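Local atomic coordinates of major pollen allergen Jun a 1 (Juniperus ashei, PDB entry 1PXZ), a protein that has low pectate lyase activity, with calcium as the cofactor, cleaving galacturonan by elimination, and is the major allergen of mountain cedar pollen. Residues P3-W8 with I187-F192; R9-W14 with R18-D23; V217-F222 with E325-E330. All coordinates share one frame; numbering follows the deposited sequence.

The three contacts illustrate how non-repetitive segments are laid onto a parallel beta-helix. Interactions 1 and 3 reach neighbouring coils: strand 185-195 pairs in parallel with strands 214-218 and 221-222, and the centres of these two contacts are about 8 Å apart. One receives the N-terminal segment, the other a segment from the C-terminal region. Interaction 2, centred about 12 Å from interaction 1 and nested within the loop that interaction 1 closes, folds the N-terminal chain back on itself; W8 meets both L21 and W14 there. Interactions 2 and 3, in series along the chain, do not touch, their centres lying about 19 Å apart. The N-terminal segment and a loop of the C-terminal region thus lie against the outside of the coil.

Interaction 1 (P3-W8 with I187-F192); sequences PIDSCW and ISNNHF
I4 and S188 are the closest backbone positions of segments 3-8 and 187-192, yet their CA atoms are 8.5 Å apart, so the N-terminal chain leans on the parallel beta-helix through side chains and not by strand pairing. On the beta-helix side the strand bends between S188 and H191, with N189 in the left-handed backbone conformation at the corner; on the other, the chain enters the short helix 5-9. I4 holds CG1 beside its backbone N (chi1 -63°) and continues extended through CD1 (chi2 175°), which drives the methyl straight at the S188 side chain. The packing is tight, I4 CD1 and S188 CB being closer than usual carbon contact at 3.5 Å, with S188 OG 3.6 Å from the same I4 CD1. The branch methyl turns to the neighbouring residue, I4 CG2 lying 3.8 Å from N189 ND2, as the two side chains run past each other in opposite directions.

D5 also slides alongside N189, carboxylate and amide planes only 28° apart. D5 OD1 and N189 ND2 are 3.4 Å apart, but the angle is poor and this is not a hydrogen bond. Each has a better partner: D5 OD1 bonds H165 NE2, and N189 ND2 bonds D164 OD1. S188 OG is held twice, by D164 OD1 and by W162 NE1. N2 joins the two sides, its OD1 bonded to the backbone N of I4 and of D5. The same amide also reaches across: N2 ND2 is hydrogen-bonded to N189 OD1.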
loop_
_atom_site.group_PDB
_atom_site.type_symbol
_atom_site.label_atom_id
_atom_site.label_comp_id
_atom_site.label_asym_id
_atom_site.label_seq_id
_atom_site.Cartn_x
_atom_site.Cartn_y
_atom_site.Cartn_z
ATOM N N PRO A 3 -16.030 2.968 5.858
ATOM C CA PRO A 3 -16.262 1.659 6.487
ATOM C C PRO A 3 -15.106 1.090 7.296
ATOM O O PRO A 3 -15.360 0.264 8.177
ATOM C CB PRO A 3 -16.497 0.723 5.282
ATOM C CG PRO A 3 -17.095 1.630 4.245
ATOM C CD PRO A 3 -16.311 2.899 4.389
ATOM N N ILE A 4 -13.867 1.476 7.002
ATOM C CA ILE A 4 -12.743 0.953 7.804
ATOM C C ILE A 4 -12.661 1.768 9.079
ATOM O O ILE A 4 -12.718 1.270 10.196
ATOM C CB ILE A 4 -11.423 0.996 7.038
ATOM C CG1 ILE A 4 -11.429 0.113 5.775
ATOM C CG2 ILE A 4 -10.270 0.625 7.953
ATOM C CD1 ILE A 4 -10.172 0.223 4.930
ATOM N N ASP A 5 -12.552 3.087 8.936
ATOM C CA ASP A 5 -12.323 3.905 10.129
ATOM C C ASP A 5 -13.499 3.856 11.074
ATOM O O ASP A 5 -13.372 4.009 12.295
ATOM C CB ASP A 5 -12.069 5.341 9.678
ATOM C CG ASP A 5 -10.676 5.581 9.128
ATOM O OD1 ASP A 5 -9.888 4.644 8.975
ATOM O OD2 ASP A 5 -10.337 6.745 8.848
ATOM N N SER A 6 -14.704 3.684 10.506
ATOM C CA SER A 6 -15.864 3.705 11.409
ATOM C C SER A 6 -15.803 2.586 12.449
ATOM O O SER A 6 -16.325 2.709 13.551
ATOM C CB SER A 6 -17.174 3.603 10.609
ATOM O OG SER A 6 -17.274 2.275 10.102
ATOM N N CYS A 7 -15.146 1.513 12.087
ATOM C CA CYS A 7 -15.052 0.288 12.877
ATOM C C CYS A 7 -14.184 0.516 14.103
ATOM O O CYS A 7 -14.509 -0.045 15.150
ATOM C CB CYS A 7 -14.507 -0.828 11.987
ATOM S SG CYS A 7 -14.060 -2.392 12.776
ATOM N N TRP A 8 -13.115 1.312 14.050
ATOM C CA TRP A 8 -12.291 1.462 15.255
ATOM C C TRP A 8 -12.276 2.879 15.788
ATOM O O TRP A 8 -11.705 3.203 16.841
ATOM C CB TRP A 8 -10.860 0.996 14.969
ATOM C CG TRP A 8 -10.127 1.798 13.951
ATOM C CD1 TRP A 8 -10.173 1.530 12.599
ATOM C CD2 TRP A 8 -9.278 2.935 14.107
ATOM N NE1 TRP A 8 -9.402 2.439 11.919
ATOM C CE2 TRP A 8 -8.841 3.312 12.819
ATOM C CE3 TRP A 8 -8.837 3.680 15.202
ATOM C CZ2 TRP A 8 -7.988 4.396 12.615
ATOM C CZ3 TRP A 8 -7.990 4.763 15.007
ATOM C CH2 TRP A 8 -7.577 5.103 13.710
ATOM N N ILE A 187 -4.716 -1.928 0.547
ATOM C CA ILE A 187 -3.942 -0.682 0.661
ATOM C C ILE A 187 -4.967 0.412 0.838
ATOM O O ILE A 187 -5.676 0.746 -0.122
ATOM C CB ILE A 187 -3.089 -0.525 -0.594
ATOM C CG1 ILE A 187 -2.021 -1.633 -0.710
ATOM C CG2 ILE A 187 -2.482 0.867 -0.700
ATOM C CD1 ILE A 187 -1.470 -1.798 -2.117
ATOM N N SER A 188 -5.067 0.966 2.040
ATOM C CA SER A 188 -6.225 1.808 2.340
ATOM C C SER A 188 -5.873 3.069 3.122
ATOM O O SER A 188 -4.920 3.033 3.905
ATOM C CB SER A 188 -7.254 0.999 3.164
ATOM O OG SER A 188 -6.662 0.452 4.338
ATOM N N ASN A 189 -6.644 4.142 2.927
ATOM C CA ASN A 189 -6.540 5.324 3.771
ATOM C C ASN A 189 -5.149 5.956 3.715
ATOM O O ASN A 189 -4.846 6.700 4.650
ATOM C CB ASN A 189 -6.834 4.977 5.242
ATOM C CG ASN A 189 -8.278 4.577 5.493
ATOM O OD1 ASN A 189 -9.190 5.312 5.114
ATOM N ND2 ASN A 189 -8.487 3.427 6.151
ATOM N N ASN A 190 -4.336 5.689 2.711
ATOM C CA ASN A 190 -3.014 6.306 2.639
ATOM C C ASN A 190 -3.035 7.645 1.902
ATOM O O ASN A 190 -3.955 7.874 1.123
ATOM C CB ASN A 190 -2.060 5.405 1.865
ATOM C CG ASN A 190 -1.970 4.021 2.500
ATOM O OD1 ASN A 190 -2.466 3.034 1.942
ATOM N ND2 ASN A 190 -1.327 3.983 3.656
ATOM N N HIS A 191 -2.028 8.485 2.123
ATOM C CA HIS A 191 -1.896 9.718 1.331
ATOM C C HIS A 191 -0.618 9.582 0.510
ATOM O O HIS A 191 0.441 9.490 1.126
ATOM C CB HIS A 191 -1.888 10.944 2.224
ATOM C CG HIS A 191 -1.789 12.256 1.507
ATOM N ND1 HIS A 191 -1.393 13.422 2.139
ATOM C CD2 HIS A 191 -2.041 12.584 0.210
ATOM C CE1 HIS A 191 -1.398 14.413 1.257
ATOM N NE2 HIS A 191 -1.792 13.937 0.077
ATOM N N PHE A 192 -0.714 9.505 -0.806
ATOM C CA PHE A 192 0.445 9.407 -1.690
ATOM C C PHE A 192 0.675 10.762 -2.338
ATOM O O PHE A 192 -0.289 11.296 -2.918
ATOM C CB PHE A 192 0.229 8.374 -2.795
ATOM C CG PHE A 192 -0.095 6.970 -2.350
ATOM C CD1 PHE A 192 -1.424 6.634 -2.106
ATOM C CD2 PHE A 192 0.898 6.027 -2.179
ATOM C CE1 PHE A 192 -1.753 5.355 -1.692
ATOM C CE2 PHE A 192 0.579 4.735 -1.779
ATOM C CZ PHE A 192 -0.746 4.413 -1.533
#

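Interaction 2 (R9-W14 with R18-D23); sequences RGDSNW and RMKLAD
R18 and W14 meet where the loop that follows helix 5-9 folds back and enters a 3-10 segment, residues 18-23, ahead of the first strand of the beta-helix. Their CA atoms are 4.8 Å apart, the nearest backbone approach here. R18 lies beside W14, both side chains pointing the same way. Extended from CG to NE, R18 sets its guanidinium at the far rim of the indole, the two planes 66° apart: W14 CZ3 stands over one guanidinium face, while R18 NH2 lies in the indole plane at its edge, 3.9 Å from CZ3. Nearer the backbone, R18 CG rests 3.4 Å from W14 O. The salt bridge from R18 NH1 to D93 probably helps to fix the rotation of the group and ties this loop to strand 90-93.

M19 turns from the loop to pack on F40 and W69 of the beta-helix. K20 points toward residues 9-14, CG anti to the backbone N (chi1 -176°), and passes along S12. It crosses D11 at about a right angle, ending in a salt bridge, K20 NZ to D11 OD1 at 3.1 Å, whose hydrogen bond is weak. K20 NZ also makes a weak hydrogen bond to C7 O. The lysine end crowds S12 and is probably not placed exactly; a water modelled between K20 NZ and D11 N sits so close to both that this bridge is doubtful. L21 and A22 return inward, A22 onto W69 and I117. The 3-10 turn ends with D23 N bonded to K20 O at 2.9 Å.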
loop_
_atom_site.group_PDB
_atom_site.type_symbol
_atom_site.label_atom_id
_atom_site.label_comp_id
_atom_site.label_asym_id
_atom_site.label_seq_id
_atom_site.Cartn_x
_atom_site.Cartn_y
_atom_site.Cartn_z
ATOM N N ARG A 9 -12.922 3.806 15.087
ATOM C CA ARG A 9 -13.032 5.159 15.627
ATOM C C ARG A 9 -14.426 5.524 16.105
ATOM O O ARG A 9 -14.628 6.635 16.597
ATOM C CB ARG A 9 -12.588 6.171 14.553
ATOM C CG ARG A 9 -11.311 5.728 13.852
ATOM C CD ARG A 9 -10.702 6.828 12.999
ATOM N NE ARG A 9 -10.067 7.871 13.803
ATOM C CZ ARG A 9 -9.275 8.808 13.282
ATOM N NH1 ARG A 9 -9.028 8.835 11.975
ATOM N NH2 ARG A 9 -8.742 9.712 14.094
ATOM N N GLY A 10 -15.422 4.655 15.984
ATOM C CA GLY A 10 -16.779 4.979 16.373
ATOM C C GLY A 10 -17.096 4.833 17.844
ATOM O O GLY A 10 -17.660 5.750 18.458
ATOM N N ASP A 11 -16.790 3.700 18.487
ATOM C CA ASP A 11 -17.094 3.633 19.925
ATOM C C ASP A 11 -15.901 2.986 20.632
ATOM O O ASP A 11 -16.039 2.030 21.390
ATOM C CB ASP A 11 -18.370 2.868 20.222
ATOM C CG ASP A 11 -18.270 1.428 19.757
ATOM O OD1 ASP A 11 -17.426 1.206 18.859
ATOM O OD2 ASP A 11 -19.004 0.575 20.299
ATOM N N SER A 12 -14.743 3.554 20.328
ATOM C CA SER A 12 -13.451 3.099 20.828
ATOM C C SER A 12 -12.507 4.295 20.910
ATOM O O SER A 12 -12.601 5.113 19.996
ATOM C CB SER A 12 -12.882 2.022 19.903
ATOM O OG SER A 12 -11.657 1.500 20.395
ATOM N N ASN A 13 -11.672 4.387 21.933
ATOM C CA ASN A 13 -10.528 5.282 21.983
ATOM C C ASN A 13 -9.277 4.482 21.604
ATOM O O ASN A 13 -8.870 3.662 22.435
ATOM C CB ASN A 13 -10.290 5.870 23.363
ATOM C CG ASN A 13 -11.421 6.702 23.921
ATOM O OD1 ASN A 13 -12.553 6.688 23.424
ATOM N ND2 ASN A 13 -11.117 7.435 24.995
ATOM N N TRP A 14 -8.689 4.690 20.433
ATOM C CA TRP A 14 -7.582 3.812 20.050
ATOM C C TRP A 14 -6.442 3.814 21.059
ATOM O O TRP A 14 -5.735 2.816 21.179
ATOM C CB TRP A 14 -7.021 4.205 18.672
ATOM C CG TRP A 14 -6.494 5.609 18.580
ATOM C CD1 TRP A 14 -7.158 6.711 18.111
ATOM C CD2 TRP A 14 -5.186 6.066 18.964
ATOM N NE1 TRP A 14 -6.341 7.822 18.182
ATOM C CE2 TRP A 14 -5.131 7.444 18.703
ATOM C CE3 TRP A 14 -4.053 5.447 19.495
ATOM C CZ2 TRP A 14 -3.988 8.205 18.966
ATOM C CZ3 TRP A 14 -2.918 6.174 19.770
ATOM C CH2 TRP A 14 -2.916 7.553 19.495
ATOM N N ARG A 18 -5.384 -0.137 21.265
ATOM C CA ARG A 18 -4.764 -0.085 19.938
ATOM C C ARG A 18 -5.109 -1.318 19.114
ATOM O O ARG A 18 -5.150 -1.217 17.888
ATOM C CB ARG A 18 -3.241 0.028 20.021
ATOM C CG ARG A 18 -2.687 1.371 20.491
ATOM C CD ARG A 18 -1.166 1.218 20.683
ATOM N NE ARG A 18 -0.534 2.464 21.096
ATOM C CZ ARG A 18 -0.106 3.379 20.231
ATOM N NH1 ARG A 18 -0.247 3.174 18.913
ATOM N NH2 ARG A 18 0.467 4.486 20.690
ATOM N N MET A 19 -5.330 -2.508 19.688
ATOM C CA MET A 19 -5.444 -3.642 18.765
ATOM C C MET A 19 -6.826 -3.782 18.146
ATOM O O MET A 19 -7.078 -4.661 17.321
ATOM C CB MET A 19 -5.061 -4.933 19.494
ATOM C CG MET A 19 -3.592 -4.912 19.956
ATOM S SD MET A 19 -3.160 -6.552 20.545
ATOM C CE MET A 19 -1.405 -6.452 20.818
ATOM N N LYS A 20 -7.753 -2.903 18.527
ATOM C CA LYS A 20 -9.060 -2.941 17.866
ATOM C C LYS A 20 -8.908 -2.703 16.368
ATOM O O LYS A 20 -9.684 -3.241 15.583
ATOM C CB LYS A 20 -9.976 -1.883 18.462
ATOM C CG LYS A 20 -11.394 -1.888 17.921
ATOM C CD LYS A 20 -12.289 -1.027 18.790
ATOM C CE LYS A 20 -13.756 -1.317 18.480
ATOM N NZ LYS A 20 -14.585 -0.088 18.633
ATOM N N LEU A 21 -7.921 -1.898 15.990
ATOM C CA LEU A 21 -7.622 -1.663 14.571
ATOM C C LEU A 21 -7.598 -2.944 13.761
ATOM O O LEU A 21 -8.098 -3.020 12.635
ATOM C CB LEU A 21 -6.266 -0.942 14.464
ATOM C CG LEU A 21 -5.778 -0.653 13.042
ATOM C CD1 LEU A 21 -6.647 0.400 12.373
ATOM C CD2 LEU A 21 -4.312 -0.243 13.056
ATOM N N ALA A 22 -7.026 -4.006 14.325
ATOM C CA ALA A 22 -6.833 -5.219 13.544
ATOM C C ALA A 22 -8.155 -5.926 13.231
ATOM O O ALA A 22 -8.177 -6.805 12.372
ATOM C CB ALA A 22 -5.885 -6.179 14.255
ATOM N N ASP A 23 -9.244 -5.558 13.882
ATOM C CA ASP A 23 -10.531 -6.185 13.577
ATOM C C ASP A 23 -11.232 -5.506 12.411
ATOM O O ASP A 23 -12.361 -5.867 12.068
ATOM C CB ASP A 23 -11.486 -6.106 14.775
ATOM C CG ASP A 23 -10.953 -6.809 16.010
ATOM O OD1 ASP A 23 -10.141 -7.737 15.847
ATOM O OD2 ASP A 23 -11.337 -6.426 17.135
HETATM O O HOH W 1 -15.496 1.850 17.350
#

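Interaction 3 (V217-F222 with E325-E330); sequences VAFNQF and EAFKVE
F219 and F327 are brought together by different first torsions: F219 holds CG anti to its carbonyl carbon, beside the backbone N (chi1 -45°), whereas F327 places CG between its backbone N and carbonyl carbon (chi1 62°). The two side chains then slide past each other from opposite directions, and the tip of the F219 ring, CZ, comes up against the CD2-CE2 side of the F327 ring. F219 CZ is 3.7 Å from F327 CE2 and 3.9 Å from F327 CD2, and F219 CE2 adds a contact of 4.0 Å to the same F327 CE2. The rings meet obliquely, with centroids 5.8 Å apart and planes inclined at 60°. A218 adds a lesser, looser contact, its CB 4.3 Å from F327 CZ. No hydrogen bond crosses the contact; it is wholly apolar, and the backbones stay well apart, the nearest CA atoms, of A218 and V329, being 9.2 Å from each other.

F219 also touches P3, so the same ring meets the N-terminal chain. V329 continues along the surface onto H239 and A241 of the next coil. A218 and F219 open an experimentally mapped IgE-binding region, residues 218-229. With F219 left-handed at the bend between strands 214-218 and 221-222, this is the outside of a turn in a parallel beta-helix of the polysaccharide lyase 1 family, overlaid by a segment from the C-terminal region.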
loop_
_atom_site.group_PDB
_atom_site.type_symbol
_atom_site.label_atom_id
_atom_site.label_comp_id
_atom_site.label_asym_id
_atom_site.label_seq_id
_atom_site.Cartn_x
_atom_site.Cartn_y
_atom_site.Cartn_z
ATOM N N VAL A 217 -7.501 -1.549 -3.355
ATOM C CA VAL A 217 -6.940 -0.191 -3.158
ATOM C C VAL A 217 -8.099 0.720 -2.803
ATOM O O VAL A 217 -8.869 1.019 -3.741
ATOM C CB VAL A 217 -6.201 0.288 -4.412
ATOM C CG1 VAL A 217 -5.707 1.730 -4.237
ATOM C CG2 VAL A 217 -5.045 -0.643 -4.728
ATOM N N ALA A 218 -8.242 1.115 -1.534
ATOM C CA ALA A 218 -9.433 1.849 -1.127
ATOM C C ALA A 218 -9.227 3.040 -0.194
ATOM O O ALA A 218 -8.435 2.986 0.743
ATOM C CB ALA A 218 -10.376 0.859 -0.438
ATOM N N PHE A 219 -9.987 4.094 -0.428
ATOM C CA PHE A 219 -10.057 5.278 0.416
ATOM C C PHE A 219 -8.716 6.016 0.502
ATOM O O PHE A 219 -8.429 6.680 1.511
ATOM C CB PHE A 219 -10.546 4.932 1.825
ATOM C CG PHE A 219 -11.751 3.996 1.851
ATOM C CD1 PHE A 219 -12.958 4.447 1.357
ATOM C CD2 PHE A 219 -11.639 2.718 2.372
ATOM C CE1 PHE A 219 -14.069 3.601 1.372
ATOM C CE2 PHE A 219 -12.733 1.857 2.364
ATOM C CZ PHE A 219 -13.935 2.310 1.849
ATOM N N ASN A 220 -7.908 5.928 -0.536
ATOM C CA ASN A 220 -6.616 6.607 -0.571
ATOM C C ASN A 220 -6.758 7.991 -1.197
ATOM O O ASN A 220 -7.643 8.195 -2.033
ATOM C CB ASN A 220 -5.573 5.815 -1.357
ATOM C CG ASN A 220 -5.368 4.403 -0.852
ATOM O OD1 ASN A 220 -5.845 3.421 -1.425
ATOM N ND2 ASN A 220 -4.633 4.285 0.249
ATOM N N GLN A 221 -5.885 8.897 -0.790
ATOM C CA GLN A 221 -5.766 10.206 -1.419
ATOM C C GLN A 221 -4.569 10.135 -2.357
ATOM O O GLN A 221 -3.442 9.971 -1.885
ATOM C CB GLN A 221 -5.594 11.346 -0.394
ATOM C CG GLN A 221 -5.254 12.669 -1.104
ATOM C CD GLN A 221 -6.436 13.176 -1.934
ATOM O OE1 GLN A 221 -7.574 13.217 -1.493
ATOM N NE2 GLN A 221 -6.175 13.590 -3.164
ATOM N N PHE A 222 -4.784 10.234 -3.668
ATOM C CA PHE A 222 -3.687 10.179 -4.622
ATOM C C PHE A 222 -3.316 11.576 -5.076
ATOM O O PHE A 222 -4.011 12.180 -5.916
ATOM C CB PHE A 222 -4.091 9.333 -5.840
ATOM C CG PHE A 222 -4.028 7.843 -5.550
ATOM C CD1 PHE A 222 -2.822 7.204 -5.342
ATOM C CD2 PHE A 222 -5.193 7.113 -5.506
ATOM C CE1 PHE A 222 -2.760 5.838 -5.090
ATOM C CE2 PHE A 222 -5.158 5.741 -5.230
ATOM C CZ PHE A 222 -3.949 5.119 -5.000
ATOM N N GLU A 325 -14.781 -10.072 3.641
ATOM C CA GLU A 325 -14.049 -9.080 2.863
ATOM C C GLU A 325 -14.907 -7.915 2.376
ATOM O O GLU A 325 -14.378 -6.815 2.189
ATOM C CB GLU A 325 -13.403 -9.719 1.622
ATOM C CG GLU A 325 -12.346 -10.774 1.875
ATOM C CD GLU A 325 -12.104 -11.710 0.719
ATOM O OE1 GLU A 325 -12.957 -11.905 -0.190
ATOM O OE2 GLU A 325 -11.001 -12.310 0.694
ATOM N N ALA A 326 -16.191 -8.157 2.129
ATOM C CA ALA A 326 -17.061 -7.226 1.432
ATOM C C ALA A 326 -17.217 -5.928 2.196
ATOM O O ALA A 326 -17.231 -5.931 3.428
ATOM C CB ALA A 326 -18.453 -7.851 1.226
ATOM N N PHE A 327 -17.362 -4.812 1.475
ATOM C CA PHE A 327 -17.671 -3.563 2.137
ATOM C C PHE A 327 -18.394 -2.623 1.175
ATOM O O PHE A 327 -18.308 -2.793 -0.042
ATOM C CB PHE A 327 -16.382 -2.896 2.613
ATOM C CG PHE A 327 -15.432 -2.541 1.479
ATOM C CD1 PHE A 327 -14.633 -3.510 0.903
ATOM C CD2 PHE A 327 -15.362 -1.240 1.018
ATOM C CE1 PHE A 327 -13.750 -3.194 -0.119
ATOM C CE2 PHE A 327 -14.473 -0.902 0.003
ATOM C CZ PHE A 327 -13.663 -1.881 -0.548
ATOM N N LYS A 328 -19.077 -1.641 1.723
ATOM C CA LYS A 328 -19.855 -0.749 0.862
ATOM C C LYS A 328 -18.995 0.261 0.125
ATOM O O LYS A 328 -18.150 0.919 0.724
ATOM C CB LYS A 328 -20.869 0.023 1.721
ATOM C CG LYS A 328 -21.892 0.776 0.876
ATOM C CD LYS A 328 -22.984 1.374 1.751
ATOM C CE LYS A 328 -23.914 0.313 2.319
ATOM N NZ LYS A 328 -24.033 0.393 3.803
ATOM N N VAL A 329 -19.220 0.406 -1.170
ATOM C CA VAL A 329 -18.580 1.443 -1.965
ATOM C C VAL A 329 -19.635 2.476 -2.339
ATOM O O VAL A 329 -20.682 2.119 -2.907
ATOM C CB VAL A 329 -17.913 0.833 -3.203
ATOM C CG1 VAL A 329 -17.178 1.899 -4.010
ATOM C CG2 VAL A 329 -16.934 -0.274 -2.810
ATOM N N GLU A 330 -19.393 3.742 -2.002
ATOM C CA GLU A 330 -20.305 4.822 -2.377
ATOM C C GLU A 330 -20.005 5.354 -3.767
ATOM O O GLU A 330 -18.974 5.020 -4.353
ATOM C CB GLU A 330 -20.159 5.994 -1.397
ATOM C CG GLU A 330 -20.172 5.510 0.045
ATOM C CD GLU A 330 -21.568 5.146 0.493
ATOM O OE1 GLU A 330 -22.511 5.640 -0.166
ATOM O OE2 GLU A 330 -21.709 4.381 1.469
#